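Local coordinates for protein luciferase-like enzymeAMP-CoA-ligase (Zophobas atratus, PDB 4W8O) that probably activates carboxylic acids with ATP and passes them to coenzyme A, as a luciferase-like AMP-CoA-ligase of the adenylate-forming ANL superfamily, at residues D33-I38 / D43-Y48. Sequence-based numbering, arbitrary orientation.
Sequences DRICQI and DKSETY
Cys36 presses its CB onto one face of the Tyr48 ring, 3.6 Å from the centroid and nearly on the ring normal, a CH-pi contact. With SG anti to the backbone N (chi1 175°), the sulfur lies over the same face, 3.7 Å from Tyr48 CE1; a small, polarisable residue suits so close a fit. Tyrosine adds an OH that bonds Ser242 O and, through a water, Cys36 O. Replacing Tyr48 with an alanine is likely to open a gap beside Cys36 and leave Ser242 O and the water without this mate.

Next to this stack the hairpin, whose strand 35-39 lies between edge strand 44-47 and parallel strand 243-246 of a mixed sheet, carries a classic beta bulge: Glu46 O takes a 2.8 Å bond from Cys36 N and a weak one from Gln37 N. On the buried side Gln37 NE2 bonds Leu81 O and, at 2.9 Å, Glu46 OE1, on its anti side and 27° out of the carboxylate plane.

The other face is looser and more exposed: Ile35 CG2 and Ile38 CG1 merely graze Ser45 CB, whose small side chain tolerates solvent. Glu46 OE1 also forms a salt bridge with Arg54, and OE2 a hydrogen bond with Ser50 OG, so this buried carboxylate is probably ionised, Arg54 supplying the countercharge.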
loop_
_atom_site.group_PDB
_atom_site.type_symbol
_atom_site.label_atom_id
_atom_site.label_comp_id
_atom_site.label_asym_id
_atom_site.label_seq_id
_atom_site.Cartn_x
_atom_site.Cartn_y
_atom_site.Cartn_z
ATOM N N ASP A 33 14.003 -15.738 11.084
ATOM C CA ASP A 33 13.233 -16.810 11.728
ATOM C C ASP A 33 11.774 -16.442 12.010
ATOM O O ASP A 33 10.960 -17.318 12.299
ATOM C CB ASP A 33 13.923 -17.251 13.018
ATOM C CG ASP A 33 15.318 -17.791 12.773
ATOM O OD1 ASP A 33 15.619 -18.170 11.620
ATOM O OD2 ASP A 33 16.122 -17.835 13.728
ATOM N N ARG A 34 11.437 -15.161 11.923
ATOM C CA ARG A 34 10.057 -14.719 12.129
ATOM C C ARG A 34 9.142 -15.106 10.967
ATOM O O ARG A 34 9.614 -15.441 9.881
ATOM C CB ARG A 34 10.010 -13.206 12.322
ATOM C CG ARG A 34 10.758 -12.719 13.546
ATOM C CD ARG A 34 10.407 -11.280 13.831
ATOM N NE ARG A 34 11.159 -10.754 14.957
ATOM C CZ ARG A 34 11.051 -9.514 15.428
ATOM N NH1 ARG A 34 10.217 -8.642 14.865
ATOM N NH2 ARG A 34 11.794 -9.138 16.462
ATOM N N ILE A 35 7.833 -15.057 11.208
ATOM C CA ILE A 35 6.851 -15.368 10.176
ATOM C C ILE A 35 6.614 -14.125 9.328
ATOM O O ILE A 35 6.154 -13.111 9.834
ATOM C CB ILE A 35 5.485 -15.822 10.753
ATOM C CG1 ILE A 35 5.639 -17.002 11.728
ATOM C CG2 ILE A 35 4.535 -16.192 9.617
ATOM C CD1 ILE A 35 6.252 -18.252 11.126
ATOM N N CYS A 36 6.908 -14.217 8.036
ATOM C CA CYS A 36 6.713 -13.093 7.118
ATOM C C CYS A 36 5.235 -12.913 6.743
ATOM O O CYS A 36 4.677 -11.823 6.881
ATOM C CB CYS A 36 7.553 -13.299 5.854
ATOM S SG CYS A 36 7.322 -12.059 4.562
ATOM N N GLN A 37 4.624 -13.999 6.275
ATOM C CA GLN A 37 3.284 -13.972 5.703
ATOM C C GLN A 37 2.489 -15.232 6.059
ATOM O O GLN A 37 3.042 -16.346 6.163
ATOM C CB GLN A 37 3.360 -13.809 4.177
ATOM C CG GLN A 37 4.212 -14.845 3.456
ATOM C CD GLN A 37 4.143 -14.738 1.934
ATOM O OE1 GLN A 37 3.555 -13.811 1.388
ATOM N NE2 GLN A 37 4.749 -15.692 1.247
ATOM N N ILE A 38 1.185 -15.032 6.239
ATOM C CA ILE A 38 0.232 -16.094 6.524
ATOM C C ILE A 38 -0.967 -15.938 5.589
ATOM O O ILE A 38 -1.600 -14.880 5.568
ATOM C CB ILE A 38 -0.285 -16.031 7.981
ATOM C CG1 ILE A 38 0.867 -16.171 8.985
ATOM C CG2 ILE A 38 -1.327 -17.123 8.227
ATOM C CD1 ILE A 38 0.418 -16.155 10.438
ATOM N N ASP A 43 -4.467 -21.403 5.846
ATOM C CA ASP A 43 -3.713 -21.654 7.079
ATOM C C ASP A 43 -2.317 -22.194 6.763
ATOM O O ASP A 43 -1.874 -23.186 7.338
ATOM C CB ASP A 43 -4.486 -22.605 8.014
ATOM C CG ASP A 43 -3.877 -22.698 9.410
ATOM O OD1 ASP A 43 -3.272 -21.713 9.881
ATOM O OD2 ASP A 43 -4.011 -23.768 10.041
ATOM N N LYS A 44 -1.643 -21.536 5.824
ATOM C CA LYS A 44 -0.237 -21.797 5.530
ATOM C C LYS A 44 0.552 -20.525 5.822
ATOM O O LYS A 44 0.021 -19.423 5.719
ATOM C CB LYS A 44 -0.043 -22.200 4.065
ATOM C CG LYS A 44 -0.890 -23.370 3.594
ATOM C CD LYS A 44 -0.521 -24.659 4.308
ATOM C CE LYS A 44 -1.444 -25.790 3.895
ATOM N NZ LYS A 44 -1.443 -26.874 4.909
ATOM N N SER A 45 1.814 -20.683 6.191
ATOM C CA SER A 45 2.657 -19.550 6.534
ATOM C C SER A 45 4.045 -19.723 5.935
ATOM O O SER A 45 4.381 -20.791 5.436
ATOM C CB SER A 45 2.755 -19.399 8.051
ATOM O OG SER A 45 3.576 -20.404 8.604
ATOM N N GLU A 46 4.841 -18.660 5.979
ATOM C CA GLU A 46 6.205 -18.706 5.472
ATOM C C GLU A 46 7.086 -17.723 6.232
ATOM O O GLU A 46 6.659 -16.611 6.552
ATOM C CB GLU A 46 6.235 -18.397 3.971
ATOM C CG GLU A 46 7.593 -18.652 3.323
ATOM C CD GLU A 46 7.627 -18.363 1.828
ATOM O OE1 GLU A 46 6.628 -17.856 1.269
ATOM O OE2 GLU A 46 8.673 -18.639 1.204
ATOM N N THR A 47 8.318 -18.139 6.515
ATOM C CA THR A 47 9.258 -17.308 7.248
ATOM C C THR A 47 9.972 -16.337 6.320
ATOM O O THR A 47 9.970 -16.513 5.100
ATOM C CB THR A 47 10.325 -18.154 7.952
ATOM O OG1 THR A 47 11.034 -18.927 6.980
ATOM C CG2 THR A 47 9.684 -19.082 8.957
ATOM N N TYR A 48 10.583 -15.313 6.917
ATOM C CA TYR A 48 11.413 -14.362 6.174
ATOM C C TYR A 48 12.595 -15.059 5.518
ATOM O O TYR A 48 12.977 -14.721 4.397
ATOM C CB TYR A 48 11.916 -13.239 7.082
ATOM C CG TYR A 48 10.896 -12.152 7.317
ATOM C CD1 TYR A 48 10.710 -11.132 6.385
ATOM C CD2 TYR A 48 10.107 -12.144 8.462
ATOM C CE1 TYR A 48 9.770 -10.135 6.589
ATOM C CE2 TYR A 48 9.164 -11.152 8.675
ATOM C CZ TYR A 48 8.998 -10.149 7.738
ATOM O OH TYR A 48 8.065 -9.157 7.958
HETATM O O HOH W 1 5.706 -9.230 6.185
#